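Local coordinates for transcription factor tau subunit sfc1 (Schizosaccharomyces pombe, PDB 4BJI), which helps transcription factor TFIIIC bind boxA promoter sites of tRNA and similar genes, as part of its tauA domain, for RNA polymerase III transcription, at residues T15-H27 with Y91-N103. Sequence-based numbering, arbitrary orientation. Where two conformers were deposited one is given.
Sequences TNMGVESVPTCRH and YTRFGYDPRKDSN
The backbone oxygen of V19 is gripped end-on by the guanidinium of R99, with R99 NH1 at 2.8 Å from V19 O and NH2 at 3.1 Å. The NH1 bond lies in the carbonyl plane on a lone pair; R99 NH1 also reaches M17 O (2.8 Å), bent (132°) and from well above the plane of the M17 carbonyl. Arginine suits this place because its flat fork of donors serves the turn N16–V19 along one edge and D97 along another: R99 NE meets the syn lone pair of D97 OD1 at 2.9 Å, nearly straight (171°), and NH2 binds OD2. This salt bridge fixes the guanidinium's rotation, while D97 OD1 also closes an Asx turn onto R99 N. Selenomethionine M17, bent at chi2 and chi3, folds SE and CE along R99 CG and CD. Were R99 shortened to an alanine, D97 would probably lose its charge partner and the carbonyls of M17 and V19 these donors. Branched V22 splits its work, CG1 on the D97 carboxylate and CG2 on Y96 O, and a water joins V22 N to D97 OD2. G95, whose positive phi (84°) fits the type II turn R93–Y96, donates from G95 N to P23 O (2.9 Å). F94's flat ring offers a face to the C25–R26 peptide. The contact joins the loop after strand 14-15 to the chain leaving strand 90-93, with Y80 of intervening strand 79-82 touching V22.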
loop_
_atom_site.group_PDB
_atom_site.type_symbol
_atom_site.label_atom_id
_atom_site.label_comp_id
_atom_site.label_asym_id
_atom_site.label_seq_id
_atom_site.Cartn_x
_atom_site.Cartn_y
_atom_site.Cartn_z
ATOM N N THR A 15 8.699 10.433 -5.319
ATOM C CA THR A 15 9.598 10.560 -4.166
ATOM C C THR A 15 10.243 9.225 -3.809
ATOM O O THR A 15 9.741 8.154 -4.105
ATOM C CB THR A 15 8.861 11.066 -2.875
ATOM O OG1 THR A 15 7.701 10.287 -2.645
ATOM C CG2 THR A 15 8.480 12.522 -3.001
ATOM N N ASN A 16 11.388 9.328 -3.137
ATOM C CA ASN A 16 11.942 8.206 -2.388
ATOM C C ASN A 16 12.227 8.641 -0.952
ATOM O O ASN A 16 12.051 9.801 -0.589
ATOM C CB ASN A 16 13.170 7.638 -3.098
ATOM C CG ASN A 16 14.328 8.624 -3.178
ATOM O OD1 ASN A 16 14.765 9.189 -2.165
ATOM N ND2 ASN A 16 14.865 8.795 -4.371
HETATM N N MSE A 17 12.692 7.693 -0.143
HETATM C CA MSE A 17 12.854 7.926 1.284
HETATM C C MSE A 17 13.898 8.969 1.635
HETATM O O MSE A 17 13.925 9.467 2.771
HETATM C CB MSE A 17 13.198 6.625 2.001
HETATM C CG MSE A 17 11.986 5.683 2.092
HETATM SE SE MSE A 17 10.617 6.295 3.348
HETATM C CE MSE A 17 11.623 5.974 4.953
ATOM N N GLY A 18 14.759 9.280 0.686
ATOM C CA GLY A 18 15.774 10.293 0.906
ATOM C C GLY A 18 15.342 11.727 0.679
ATOM O O GLY A 18 16.129 12.659 0.953
ATOM N N VAL A 19 14.119 11.955 0.224
ATOM C CA VAL A 19 13.677 13.317 -0.144
ATOM C C VAL A 19 13.645 14.203 1.105
ATOM O O VAL A 19 13.186 13.787 2.163
ATOM C CB VAL A 19 12.297 13.294 -0.838
ATOM C CG1 VAL A 19 11.116 12.974 0.152
ATOM C CG2 VAL A 19 12.051 14.633 -1.539
ATOM N N GLU A 20 14.141 15.438 0.997
ATOM C CA GLU A 20 14.188 16.287 2.189
ATOM C C GLU A 20 12.783 16.641 2.708
ATOM O O GLU A 20 12.469 16.443 3.888
ATOM C CB GLU A 20 14.979 17.568 1.905
ATOM C CG GLU A 20 15.250 18.369 3.165
ATOM C CD GLU A 20 16.006 19.657 2.893
ATOM O OE1 GLU A 20 16.859 19.668 1.978
ATOM O OE2 GLU A 20 15.737 20.659 3.589
ATOM N N SER A 21 11.949 17.147 1.823
ATOM C CA SER A 21 10.589 17.545 2.157
ATOM C C SER A 21 9.651 16.937 1.126
ATOM O O SER A 21 9.943 16.968 -0.071
ATOM C CB SER A 21 10.460 19.070 2.122
ATOM O OG SER A 21 11.418 19.686 2.964
ATOM N N VAL A 22 8.530 16.389 1.570
ATOM C CA VAL A 22 7.561 15.847 0.624
ATOM C C VAL A 22 6.833 16.966 -0.143
ATOM O O VAL A 22 6.671 18.092 0.329
ATOM C CB VAL A 22 6.537 14.902 1.288
ATOM C CG1 VAL A 22 7.260 13.787 2.004
ATOM C CG2 VAL A 22 5.623 15.679 2.229
ATOM N N PRO A 23 6.352 16.643 -1.346
ATOM C CA PRO A 23 5.630 17.617 -2.148
ATOM C C PRO A 23 4.409 18.206 -1.426
ATOM O O PRO A 23 3.666 17.461 -0.775
ATOM C CB PRO A 23 5.173 16.780 -3.349
ATOM C CG PRO A 23 6.181 15.702 -3.461
ATOM C CD PRO A 23 6.506 15.345 -2.032
ATOM N N THR A 24 4.189 19.520 -1.570
ATOM C CA THR A 24 3.067 20.212 -0.916
ATOM C C THR A 24 2.014 20.747 -1.908
ATOM O O THR A 24 0.917 21.124 -1.496
ATOM C CB THR A 24 3.540 21.382 -0.045
ATOM O OG1 THR A 24 4.329 22.278 -0.835
ATOM C CG2 THR A 24 4.383 20.867 1.103
ATOM N N CYS A 25 2.331 20.685 -3.194
ATOM C CA CYS A 25 1.394 21.110 -4.235
ATOM C C CYS A 25 1.681 20.390 -5.557
ATOM O O CYS A 25 2.742 19.757 -5.728
ATOM C CB CYS A 25 1.451 22.627 -4.422
ATOM S SG CYS A 25 3.000 23.194 -5.065
ATOM N N ARG A 26 0.748 20.500 -6.494
ATOM C CA ARG A 26 0.860 19.810 -7.771
ATOM C C ARG A 26 1.972 20.359 -8.682
ATOM O O ARG A 26 2.446 21.493 -8.520
ATOM C CB ARG A 26 -0.485 19.828 -8.496
ATOM C CG ARG A 26 -0.792 21.142 -9.185
ATOM C CD ARG A 26 -2.250 21.236 -9.521
ATOM N NE ARG A 26 -2.490 22.243 -10.552
ATOM C CZ ARG A 26 -3.668 22.816 -10.760
ATOM N NH1 ARG A 26 -4.701 22.512 -9.986
ATOM N NH2 ARG A 26 -3.805 23.709 -11.728
ATOM N N HIS A 27 2.360 19.548 -9.648
ATOM C CA HIS A 27 3.372 19.896 -10.629
ATOM C C HIS A 27 2.978 21.201 -11.358
ATOM O O HIS A 27 1.818 21.401 -11.720
ATOM C CB HIS A 27 3.545 18.726 -11.592
ATOM C CG HIS A 27 4.805 18.787 -12.384
ATOM N ND1 HIS A 27 5.051 19.786 -13.303
ATOM C CD2 HIS A 27 5.874 17.956 -12.427
ATOM C CE1 HIS A 27 6.237 19.586 -13.853
ATOM N NE2 HIS A 27 6.755 18.480 -13.344
ATOM N N TYR A 91 0.191 6.437 -3.405
ATOM C CA TYR A 91 -0.060 7.858 -3.604
ATOM C C TYR A 91 -0.397 8.466 -2.270
ATOM O O TYR A 91 -1.277 7.967 -1.543
ATOM C CB TYR A 91 -1.239 8.036 -4.575
ATOM C CG TYR A 91 -0.934 7.523 -5.956
ATOM C CD1 TYR A 91 -1.121 6.187 -6.280
ATOM C CD2 TYR A 91 -0.420 8.367 -6.930
ATOM C CE1 TYR A 91 -0.785 5.686 -7.533
ATOM C CE2 TYR A 91 -0.101 7.872 -8.189
ATOM C CZ TYR A 91 -0.301 6.526 -8.471
ATOM O OH TYR A 91 0.026 5.988 -9.720
ATOM N N THR A 92 0.332 9.519 -1.895
ATOM C CA THR A 92 0.175 10.192 -0.593
ATOM C C THR A 92 -0.305 11.617 -0.816
ATOM O O THR A 92 0.216 12.338 -1.678
ATOM C CB THR A 92 1.524 10.212 0.137
ATOM O OG1 THR A 92 1.993 8.864 0.344
ATOM C CG2 THR A 92 1.388 10.906 1.476
ATOM N N ARG A 93 -1.281 12.041 -0.033
ATOM C CA ARG A 93 -1.815 13.370 -0.223
ATOM C C ARG A 93 -0.731 14.427 0.038
ATOM O O ARG A 93 0.160 14.263 0.896
ATOM C CB ARG A 93 -3.058 13.578 0.646
ATOM C CG ARG A 93 -2.818 13.620 2.131
ATOM C CD ARG A 93 -4.156 13.800 2.930
ATOM N NE ARG A 93 -3.897 14.132 4.334
ATOM C CZ ARG A 93 -4.518 13.620 5.401
ATOM N NH1 ARG A 93 -5.508 12.708 5.337
ATOM N NH2 ARG A 93 -4.102 14.045 6.595
ATOM N N PHE A 94 -0.777 15.517 -0.717
ATOM C CA PHE A 94 0.237 16.567 -0.591
ATOM C C PHE A 94 0.354 17.019 0.867
ATOM O O PHE A 94 -0.638 17.132 1.584
ATOM C CB PHE A 94 -0.112 17.767 -1.471
ATOM C CG PHE A 94 0.025 17.490 -2.957
ATOM C CD1 PHE A 94 1.152 16.885 -3.478
ATOM C CD2 PHE A 94 -0.995 17.879 -3.858
ATOM C CE1 PHE A 94 1.276 16.632 -4.851
ATOM C CE2 PHE A 94 -0.867 17.640 -5.233
ATOM C CZ PHE A 94 0.273 17.002 -5.732
ATOM N N GLY A 95 1.597 17.223 1.277
ATOM C CA GLY A 95 1.917 17.764 2.584
ATOM C C GLY A 95 1.965 16.751 3.707
ATOM O O GLY A 95 2.450 17.095 4.783
ATOM N N TYR A 96 1.482 15.532 3.482
ATOM C CA TYR A 96 1.519 14.505 4.524
ATOM C C TYR A 96 2.822 13.714 4.358
ATOM O O TYR A 96 3.091 13.193 3.270
ATOM C CB TYR A 96 0.330 13.557 4.407
ATOM C CG TYR A 96 0.306 12.476 5.470
ATOM C CD1 TYR A 96 -0.089 12.769 6.763
ATOM C CD2 TYR A 96 0.665 11.177 5.198
ATOM C CE1 TYR A 96 -0.103 11.784 7.751
ATOM C CE2 TYR A 96 0.645 10.209 6.152
ATOM C CZ TYR A 96 0.276 10.513 7.430
ATOM O OH TYR A 96 0.264 9.514 8.379
ATOM N N ASP A 97 3.641 13.660 5.410
ATOM C CA ASP A 97 4.912 12.922 5.394
ATOM C C ASP A 97 4.790 11.713 6.315
ATOM O O ASP A 97 4.870 11.835 7.536
ATOM C CB ASP A 97 6.067 13.817 5.851
ATOM C CG ASP A 97 7.419 13.180 5.627
ATOM O OD1 ASP A 97 7.492 11.950 5.422
ATOM O OD2 ASP A 97 8.418 13.942 5.615
ATOM N N PRO A 98 4.601 10.520 5.740
ATOM C CA PRO A 98 4.400 9.320 6.563
ATOM C C PRO A 98 5.652 8.911 7.299
ATOM O O PRO A 98 5.588 8.061 8.214
ATOM C CB PRO A 98 3.976 8.268 5.540
ATOM C CG PRO A 98 4.642 8.720 4.224
ATOM C CD PRO A 98 4.521 10.253 4.287
ATOM N N ARG A 99 6.796 9.519 6.969
ATOM C CA ARG A 99 8.020 9.215 7.699
ATOM C C ARG A 99 8.044 9.959 9.020
ATOM O O ARG A 99 8.886 9.676 9.908
ATOM C CB ARG A 99 9.260 9.661 6.893
ATOM C CG ARG A 99 9.335 9.075 5.523
ATOM C CD ARG A 99 10.410 9.757 4.689
ATOM N NE ARG A 99 10.120 11.175 4.510
ATOM C CZ ARG A 99 10.947 12.011 3.903
ATOM N NH1 ARG A 99 12.092 11.552 3.383
ATOM N NH2 ARG A 99 10.619 13.294 3.814
ATOM N N LYS A 100 7.153 10.930 9.202
ATOM C CA LYS A 100 7.121 11.739 10.424
ATOM C C LYS A 100 6.007 11.372 11.381
ATOM O O LYS A 100 5.892 11.939 12.476
ATOM C CB LYS A 100 6.978 13.221 10.120
ATOM C CG LYS A 100 8.105 13.828 9.352
ATOM C CD LYS A 100 7.889 15.334 9.355
ATOM C CE LYS A 100 8.855 16.097 8.466
ATOM N NZ LYS A 100 10.285 15.810 8.764
ATOM N N ASP A 101 5.145 10.439 10.984
ATOM C CA ASP A 101 3.966 10.103 11.740
ATOM C C ASP A 101 3.906 8.579 11.871
ATOM O O ASP A 101 3.626 7.883 10.908
ATOM C CB ASP A 101 2.720 10.643 11.001
ATOM C CG ASP A 101 1.397 10.216 11.632
ATOM O OD1 ASP A 101 1.398 9.760 12.792
ATOM O OD2 ASP A 101 0.325 10.349 10.955
ATOM N N SER A 102 4.154 8.061 13.073
ATOM C CA SER A 102 4.149 6.608 13.240
ATOM C C SER A 102 2.776 5.977 13.000
ATOM O O SER A 102 2.691 4.775 12.773
ATOM C CB SER A 102 4.702 6.184 14.569
ATOM O OG SER A 102 3.891 6.688 15.598
ATOM N N ASN A 103 1.714 6.778 13.022
ATOM C CA ASN A 103 0.414 6.209 12.637
ATOM C C ASN A 103 0.426 5.698 11.205
ATOM O O ASN A 103 -0.411 4.844 10.841
ATOM C CB ASN A 103 -0.734 7.213 12.787
ATOM C CG ASN A 103 -1.018 7.551 14.216
ATOM O OD1 ASN A 103 -0.841 6.728 15.115
ATOM N ND2 ASN A 103 -1.448 8.786 14.444
HETATM O O HOH W 1 8.335 16.462 4.517
#